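Local structure of GRMZM2G135359 pseudokinase (6CPY) at residues Met254-Leu259 / Thr271-Cys276; Met145-Ile150 / Asp261-Phe266. The protein is a maize receptor-like pseudokinase with a kinase-fold domain, captured here without nucleotide, that probably serves signalling and in which ATP binding and kinase activity remain uncertain. All coordinates share one frame; numbering follows the deposited sequence.

Both contacts belong to the helical C-lobe of the kinase fold, with centres about 12 Å apart, and they hold neighbouring parts of the polypeptide between helices 240-250 and 269-282. Interaction 1 folds the short helix 256-259 back onto helix 269-282; interaction 2 ties the loop that joins these two helices to helix 144-164. Each is mostly buried, but the first runs out to an exposed arginine at its rim. Their chemistry differs sharply: interaction 1 relies on leucine, alanine and cysteine packing, whereas interaction 2 centres on a buried salt bridge. They meet where Leu275 CD1 lies 3.9 Å from Leu148 CD1, joining helix 269-282 to helix 144-164.

Interaction 1 of 2, residues Met254-Leu259 / Thr271-Cys276; sequences MRLEEL and TARALC
Leu256 and Leu259, one turn of chain apart, reach across to helix 269-282 and meet it at two places. The first meeting belongs to Leu256, whose CD1 does the touching: it lies 3.6 Å from Arg273 CG and 4.2 Å from Ala272 CB, so one methyl is shared between the arginine's aliphatic stem and the small methyl next to it. The same CD1 sits over the centre of the Arg273 guanidinium, 4.0 Å above its plane, and the flat group thus presents a face, not its N-H edge, to the leucine. Arg273 manages this with CG anti to its carbonyl carbon (chi1 -83°) and a chain that stays extended as far as NE, which carries the stem past Leu256 at a slant. At the second, one turn further along, Leu259 CD2 presses on Cys276 SG at 3.4 Å, a tight approach of methyl to sulfur; here the leucine CG is anti to the backbone N (chi1 -180°), directing the isobutyl group toward the helix.

Further out, the polar end of Arg273 has acidic partners on its own helix: NH1 forms salt bridges with Glu269 and Asp270. These hold the charged end while its face is left to Leu256. On the other segment, Arg255 occupies the N-cap position of helix 256-259 and its NH2 bridges to Glu257 OE2 at 2.9 Å, meeting the carboxylate on its syn side. Tyr249 of helix 240-250 touches both leucines, Trp245 also packs on Leu259, and Leu229 of helix 214-230 touches Cys276. The whole is a small apolar junction of the kinase C-lobe: the short helix 256-259, in the segment between helix 240-250 (alpha-G) and helix 269-282 (alpha-H), packs onto the latter.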
ATOM      1  N   MET A 254      19.676  -2.070  25.372  1.00 28.67           N
ATOM      2  CA  MET A 254      19.835  -0.903  24.502  1.00 29.35           C
ATOM      3  C   MET A 254      19.009   0.301  24.951  1.00 27.44           C
ATOM      4  O   MET A 254      17.819   0.194  25.200  1.00 27.74           O
ATOM      5  CB  MET A 254      19.465  -1.258  23.056  1.00 28.39           C
ATOM      6  CG  MET A 254      19.843  -0.180  22.057  1.00 29.70           C
ATOM      7  SD  MET A 254      19.245  -0.510  20.393  1.00 31.39           S
ATOM      8  CE  MET A 254      20.046  -2.082  20.069  1.00 32.28           C
ATOM      9  N   ARG A 255      19.662   1.458  25.017  1.00 30.72           N
ATOM     10  CA  ARG A 255      18.986   2.717  25.308  1.00 31.58           C
ATOM     11  C   ARG A 255      18.129   3.124  24.100  1.00 30.22           C
ATOM     12  O   ARG A 255      18.471   2.809  22.964  1.00 28.89           O
ATOM     13  CB  ARG A 255      20.012   3.808  25.595  1.00 36.71           C
ATOM     14  CG  ARG A 255      20.920   3.512  26.782  1.00 41.84           C
ATOM     15  CD  ARG A 255      21.942   4.616  26.985  1.00 45.96           C
ATOM     16  NE  ARG A 255      21.303   5.926  27.123  1.00 51.55           N
ATOM     17  CZ  ARG A 255      20.656   6.359  28.206  1.00 54.85           C
ATOM     18  NH1 ARG A 255      20.530   5.592  29.291  1.00 56.51           N
ATOM     19  NH2 ARG A 255      20.117   7.576  28.202  1.00 54.96           N
ATOM     20  N   LEU A 256      17.026   3.826  24.342  1.00 30.43           N
ATOM     21  CA  LEU A 256      16.189   4.302  23.237  1.00 31.03           C
ATOM     22  C   LEU A 256      16.938   5.241  22.283  1.00 31.92           C
ATOM     23  O   LEU A 256      16.624   5.273  21.092  1.00 30.56           O
ATOM     24  CB  LEU A 256      14.911   4.979  23.743  1.00 32.27           C
ATOM     25  CG  LEU A 256      13.714   4.101  24.112  1.00 34.93           C
ATOM     26  CD1 LEU A 256      12.646   4.972  24.762  1.00 36.51           C
ATOM     27  CD2 LEU A 256      13.148   3.388  22.897  1.00 34.93           C
ATOM     28  N   GLU A 257      17.928   5.990  22.782  1.00 32.36           N
ATOM     29  CA  GLU A 257      18.734   6.863  21.905  1.00 33.93           C
ATOM     30  C   GLU A 257      19.549   6.084  20.866  1.00 33.10           C
ATOM     31  O   GLU A 257      19.919   6.633  19.827  1.00 32.23           O
ATOM     32  CB  GLU A 257      19.701   7.746  22.703  1.00 37.83           C
ATOM     33  CG  GLU A 257      19.037   8.748  23.629  1.00 40.48           C
ATOM     34  CD  GLU A 257      18.934   8.258  25.063  1.00 44.73           C
ATOM     35  OE1 GLU A 257      18.719   7.041  25.278  1.00 41.62           O
ATOM     36  OE2 GLU A 257      19.062   9.104  25.980  1.00 49.01           O
ATOM     37  N   GLU A 258      19.862   4.824  21.156  1.00 30.18           N
ATOM     38  CA  GLU A 258      20.558   3.982  20.194  1.00 32.19           C
ATOM     39  C   GLU A 258      19.574   3.361  19.194  1.00 30.15           C
ATOM     40  O   GLU A 258      19.922   3.124  18.048  1.00 31.91           O
ATOM     41  CB  GLU A 258      21.369   2.887  20.913  1.00 35.76           C
ATOM     42  CG  GLU A 258      22.098   1.957  19.952  1.00 38.94           C
ATOM     43  CD  GLU A 258      23.133   1.051  20.604  1.00 42.81           C
ATOM     44  OE1 GLU A 258      23.223   0.999  21.854  1.00 45.65           O
ATOM     45  OE2 GLU A 258      23.862   0.375  19.838  1.00 46.89           O
ATOM     46  N   LEU A 259      18.355   3.097  19.633  1.00 28.44           N
ATOM     47  CA  LEU A 259      17.357   2.440  18.794  1.00 28.53           C
ATOM     48  C   LEU A 259      16.707   3.396  17.789  1.00 28.15           C
ATOM     49  O   LEU A 259      16.578   3.088  16.600  1.00 27.42           O
ATOM     50  CB  LEU A 259      16.271   1.819  19.667  1.00 29.07           C
ATOM     51  CG  LEU A 259      15.157   1.087  18.909  1.00 30.02           C
ATOM     52  CD1 LEU A 259      15.650  -0.246  18.390  1.00 31.32           C
ATOM     53  CD2 LEU A 259      13.936   0.884  19.778  1.00 32.16           C
ATOM     54  N   THR A 271       6.445   7.413  24.787  1.00 25.38           N
ATOM     55  CA  THR A 271       5.677   7.080  23.582  1.00 25.83           C
ATOM     56  C   THR A 271       6.454   6.125  22.686  1.00 25.11           C
ATOM     57  O   THR A 271       5.905   5.147  22.163  1.00 25.38           O
ATOM     58  CB  THR A 271       5.301   8.367  22.838  1.00 26.22           C
ATOM     59  OG1 THR A 271       4.670   9.249  23.763  1.00 26.58           O
ATOM     60  CG2 THR A 271       4.326   8.082  21.699  1.00 26.52           C
ATOM     61  N   ALA A 272       7.741   6.393  22.525  1.00 23.60           N
ATOM     62  CA  ALA A 272       8.599   5.490  21.783  1.00 24.17           C
ATOM     63  C   ALA A 272       8.619   4.093  22.400  1.00 25.33           C
ATOM     64  O   ALA A 272       8.478   3.098  21.686  1.00 24.46           O
ATOM     65  CB  ALA A 272       9.990   6.061  21.665  1.00 24.64           C
ATOM     66  N   ARG A 273       8.766   4.009  23.727  1.00 24.96           N
ATOM     67  CA  ARG A 273       8.701   2.704  24.410  1.00 25.66           C
ATOM     68  C   ARG A 273       7.434   1.943  24.100  1.00 25.14           C
ATOM     69  O   ARG A 273       7.472   0.756  23.758  1.00 25.49           O
ATOM     70  CB  ARG A 273       8.780   2.845  25.932  1.00 27.73           C
ATOM     71  CG  ARG A 273      10.164   2.968  26.468  1.00 30.21           C
ATOM     72  CD  ARG A 273      10.202   2.897  27.996  1.00 30.76           C
ATOM     73  NE  ARG A 273      11.604   2.981  28.365  1.00 31.75           N
ATOM     74  CZ  ARG A 273      12.259   4.096  28.651  1.00 33.23           C
ATOM     75  NH1 ARG A 273      11.636   5.271  28.707  1.00 33.84           N
ATOM     76  NH2 ARG A 273      13.553   4.030  28.922  1.00 35.56           N
ATOM     77  N   ALA A 274       6.306   2.625  24.242  1.00 25.03           N
ATOM     78  CA  ALA A 274       5.020   1.994  24.037  1.00 25.73           C
ATOM     79  C   ALA A 274       4.903   1.494  22.582  1.00 26.27           C
ATOM     80  O   ALA A 274       4.404   0.396  22.337  1.00 25.96           O
ATOM     81  CB  ALA A 274       3.904   2.953  24.403  1.00 26.06           C
ATOM     82  N   LEU A 275       5.384   2.280  21.619  1.00 26.26           N
ATOM     83  CA  LEU A 275       5.317   1.849  20.209  1.00 26.52           C
ATOM     84  C   LEU A 275       6.204   0.633  19.955  1.00 27.44           C
ATOM     85  O   LEU A 275       5.836  -0.259  19.175  1.00 27.28           O
ATOM     86  CB  LEU A 275       5.697   2.988  19.268  1.00 26.54           C
ATOM     87  CG  LEU A 275       4.652   4.112  19.251  1.00 27.23           C
ATOM     88  CD1 LEU A 275       5.216   5.344  18.559  1.00 27.74           C
ATOM     89  CD2 LEU A 275       3.363   3.660  18.574  1.00 27.26           C
ATOM     90  N   CYS A 276       7.362   0.582  20.616  1.00 26.49           N
ATOM     91  CA  CYS A 276       8.239  -0.593  20.505  1.00 28.42           C
ATOM     92  C   CYS A 276       7.613  -1.865  21.113  1.00 28.12           C
ATOM     93  O   CYS A 276       7.891  -2.967  20.651  1.00 28.15           O
ATOM     94  CB  CYS A 276       9.612  -0.318  21.108  1.00 29.21           C
ATOM     95  SG  CYS A 276      10.590   0.869  20.160  1.00 32.72           S
TER

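Interaction 2 of 2, residues Met145-Ile150 / Asp261-Phe266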
ATOM      1  N   MET A 145       6.091  13.599  14.557  1.00 26.27           N
ATOM      2  CA  MET A 145       4.645  13.643  14.347  1.00 28.23           C
ATOM      3  C   MET A 145       4.281  13.112  12.968  1.00 26.97           C
ATOM      4  O   MET A 145       3.284  12.415  12.822  1.00 25.91           O
ATOM      5  CB  MET A 145       4.085  15.060  14.548  1.00 31.43           C
ATOM      6  CG  MET A 145       4.105  15.526  15.998  1.00 35.79           C
ATOM      7  SD  MET A 145       3.347  14.351  17.130  1.00 43.42           S
ATOM      8  CE  MET A 145       1.731  14.177  16.375  1.00 43.72           C
ATOM      9  N   ALA A 146       5.092  13.435  11.967  1.00 26.22           N
ATOM     10  CA  ALA A 146       4.893  12.877  10.633  1.00 26.38           C
ATOM     11  C   ALA A 146       4.948  11.348  10.658  1.00 25.62           C
ATOM     12  O   ALA A 146       4.092  10.683  10.068  1.00 23.96           O
ATOM     13  CB  ALA A 146       5.922  13.428   9.664  1.00 27.21           C
ATOM     14  N   ARG A 147       5.930  10.795  11.366  1.00 24.00           N
ATOM     15  CA  ARG A 147       6.051   9.349  11.473  1.00 23.78           C
ATOM     16  C   ARG A 147       4.889   8.690  12.219  1.00 22.93           C
ATOM     17  O   ARG A 147       4.461   7.615  11.853  1.00 21.02           O
ATOM     18  CB  ARG A 147       7.393   8.966  12.069  1.00 24.42           C
ATOM     19  CG  ARG A 147       8.527   9.374  11.153  1.00 24.30           C
ATOM     20  CD  ARG A 147       9.825   8.676  11.462  1.00 24.92           C
ATOM     21  NE  ARG A 147      10.926   9.409  10.844  1.00 24.59           N
ATOM     22  CZ  ARG A 147      12.145   8.925  10.637  1.00 24.68           C
ATOM     23  NH1 ARG A 147      12.464   7.682  10.966  1.00 24.19           N
ATOM     24  NH2 ARG A 147      13.057   9.718  10.105  1.00 25.30           N
ATOM     25  N   LEU A 148       4.388   9.333  13.269  1.00 22.36           N
ATOM     26  CA  LEU A 148       3.235   8.813  13.979  1.00 23.59           C
ATOM     27  C   LEU A 148       1.968   8.863  13.133  1.00 22.85           C
ATOM     28  O   LEU A 148       1.195   7.918  13.138  1.00 21.56           O
ATOM     29  CB  LEU A 148       3.038   9.541  15.315  1.00 24.90           C
ATOM     30  CG  LEU A 148       3.747   8.819  16.477  1.00 27.85           C
ATOM     31  CD1 LEU A 148       5.179   8.417  16.170  1.00 30.23           C
ATOM     32  CD2 LEU A 148       3.684   9.687  17.726  1.00 29.51           C
ATOM     33  N   ARG A 149       1.773   9.959  12.413  1.00 22.83           N
ATOM     34  CA  ARG A 149       0.653  10.065  11.483  1.00 24.94           C
ATOM     35  C   ARG A 149       0.673   8.980  10.417  1.00 21.97           C
ATOM     36  O   ARG A 149      -0.347   8.414  10.098  1.00 21.62           O
ATOM     37  CB  ARG A 149       0.644  11.422  10.789  1.00 28.96           C
ATOM     38  CG  ARG A 149       0.207  12.585  11.657  1.00 34.88           C
ATOM     39  CD  ARG A 149      -0.657  13.535  10.840  1.00 38.86           C
ATOM     40  NE  ARG A 149      -0.154  13.705   9.482  1.00 43.89           N
ATOM     41  CZ  ARG A 149      -0.908  13.949   8.405  1.00 47.11           C
ATOM     42  NH1 ARG A 149      -2.235  14.052   8.487  1.00 50.24           N
ATOM     43  NH2 ARG A 149      -0.327  14.085   7.227  1.00 47.34           N
ATOM     44  N   ILE A 150       1.847   8.708   9.863  1.00 21.02           N
ATOM     45  CA  ILE A 150       1.995   7.669   8.860  1.00 21.68           C
ATOM     46  C   ILE A 150       1.705   6.298   9.477  1.00 22.07           C
ATOM     47  O   ILE A 150       0.929   5.517   8.936  1.00 20.10           O
ATOM     48  CB  ILE A 150       3.403   7.716   8.232  1.00 22.04           C
ATOM     49  CG1 ILE A 150       3.519   8.960   7.330  1.00 22.63           C
ATOM     50  CG2 ILE A 150       3.704   6.426   7.470  1.00 22.58           C
ATOM     51  CD1 ILE A 150       4.947   9.352   7.019  1.00 22.68           C
ATOM     52  N   ASP A 261      15.685   6.318  15.237  1.00 24.72           N
ATOM     53  CA  ASP A 261      16.328   6.997  14.122  1.00 26.62           C
ATOM     54  C   ASP A 261      16.801   8.403  14.512  1.00 26.51           C
ATOM     55  O   ASP A 261      15.990   9.237  14.879  1.00 25.80           O
ATOM     56  CB  ASP A 261      15.328   7.090  12.953  1.00 25.60           C
ATOM     57  CG  ASP A 261      15.969   7.532  11.644  1.00 26.65           C
ATOM     58  OD1 ASP A 261      17.114   8.040  11.650  1.00 26.03           O
ATOM     59  OD2 ASP A 261      15.286   7.375  10.606  1.00 27.27           O
ATOM     60  N   PRO A 262      18.112   8.683  14.409  1.00 28.46           N
ATOM     61  CA  PRO A 262      18.572  10.065  14.690  1.00 29.65           C
ATOM     62  C   PRO A 262      17.952  11.153  13.801  1.00 28.42           C
ATOM     63  O   PRO A 262      17.760  12.289  14.254  1.00 30.18           O
ATOM     64  CB  PRO A 262      20.095   9.991  14.472  1.00 31.16           C
ATOM     65  CG  PRO A 262      20.436   8.549  14.551  1.00 31.66           C
ATOM     66  CD  PRO A 262      19.229   7.774  14.105  1.00 30.38           C
ATOM     67  N   SER A 263      17.583  10.809  12.569  1.00 27.94           N
ATOM     68  CA  SER A 263      16.999  11.794  11.646  1.00 28.78           C
ATOM     69  C   SER A 263      15.596  12.281  12.048  1.00 29.15           C
ATOM     70  O   SER A 263      15.089  13.241  11.473  1.00 29.03           O
ATOM     71  CB  SER A 263      16.981  11.247  10.209  1.00 30.80           C
ATOM     72  OG  SER A 263      16.094  10.152  10.073  1.00 31.87           O
ATOM     73  N   ILE A 264      14.960  11.600  13.007  1.00 26.95           N
ATOM     74  CA  ILE A 264      13.683  12.059  13.568  1.00 26.52           C
ATOM     75  C   ILE A 264      13.803  13.407  14.268  1.00 27.58           C
ATOM     76  O   ILE A 264      12.866  14.214  14.247  1.00 30.48           O
ATOM     77  CB  ILE A 264      13.139  11.013  14.559  1.00 26.60           C
ATOM     78  CG1 ILE A 264      12.530   9.857  13.771  1.00 26.12           C
ATOM     79  CG2 ILE A 264      12.121  11.601  15.537  1.00 27.41           C
ATOM     80  CD1 ILE A 264      12.330   8.595  14.576  1.00 26.61           C
ATOM     81  N   GLY A 265      14.952  13.632  14.892  1.00 28.62           N
ATOM     82  CA  GLY A 265      15.119  14.737  15.811  1.00 28.18           C
ATOM     83  C   GLY A 265      14.574  14.363  17.180  1.00 28.22           C
ATOM     84  O   GLY A 265      14.703  13.218  17.619  1.00 27.99           O
ATOM     85  N   PHE A 266      13.942  15.318  17.860  1.00 28.49           N
ATOM     86  CA  PHE A 266      13.465  15.062  19.224  1.00 28.50           C
ATOM     87  C   PHE A 266      12.294  14.103  19.208  1.00 26.35           C
ATOM     88  O   PHE A 266      11.514  14.089  18.256  1.00 27.19           O
ATOM     89  CB  PHE A 266      13.077  16.357  19.920  1.00 28.61           C
ATOM     90  CG  PHE A 266      14.244  17.244  20.231  1.00 29.86           C
ATOM     91  CD1 PHE A 266      15.232  16.822  21.114  1.00 30.97           C
ATOM     92  CD2 PHE A 266      14.348  18.509  19.660  1.00 31.38           C
ATOM     93  CE1 PHE A 266      16.305  17.639  21.417  1.00 31.66           C
ATOM     94  CE2 PHE A 266      15.423  19.337  19.961  1.00 32.43           C
ATOM     95  CZ  PHE A 266      16.399  18.901  20.848  1.00 32.45           C
TER
HETATM   96  O   HOH W   1      15.212   8.341   8.104  1.00 39.81           O
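Arg147 spends both of its terminal nitrogens on a single oxygen, Asp261 OD2, instead of matching the two carboxylate oxygens side by side. The salt bridge joins helix 144-164, the alpha-E helix of the kinase C-lobe, to an Asx turn in the loop leading to helix 269-282. The straighter bond comes from NH1, 2.9 Å from OD2 and 159° at the hydrogen; that from NH2 is longer, at 3.3 Å. OD2 lies in the guanidinium plane, yet the carboxylate is turned 74° against it and both nitrogens arrive from the same face. The other oxygen, OD1, holds the turn by accepting from Ser263 N at 3.0 Å. Arg147 reaches the loop because its chain is extended from CG to NE, and its remaining donors are used too: NE bonds to Leu142 O, and NH1 also to Ile228 O. With an alanine in place of Arg147, the buried Asp261 carboxylate would probably lose its countercharge, and the carbonyl oxygens of Leu142 and Ile228 this donor. Asp261 is further tied by backbone bonding to Leu229 of helix 214-230. Water 1 spans the ion pair, accepting from Arg147 NH2 and donating to Asp261 OD2. Over one face of the guanidinium lies Ile264, its CG1 centred on the group and only 3.3 Å from Arg147 CZ.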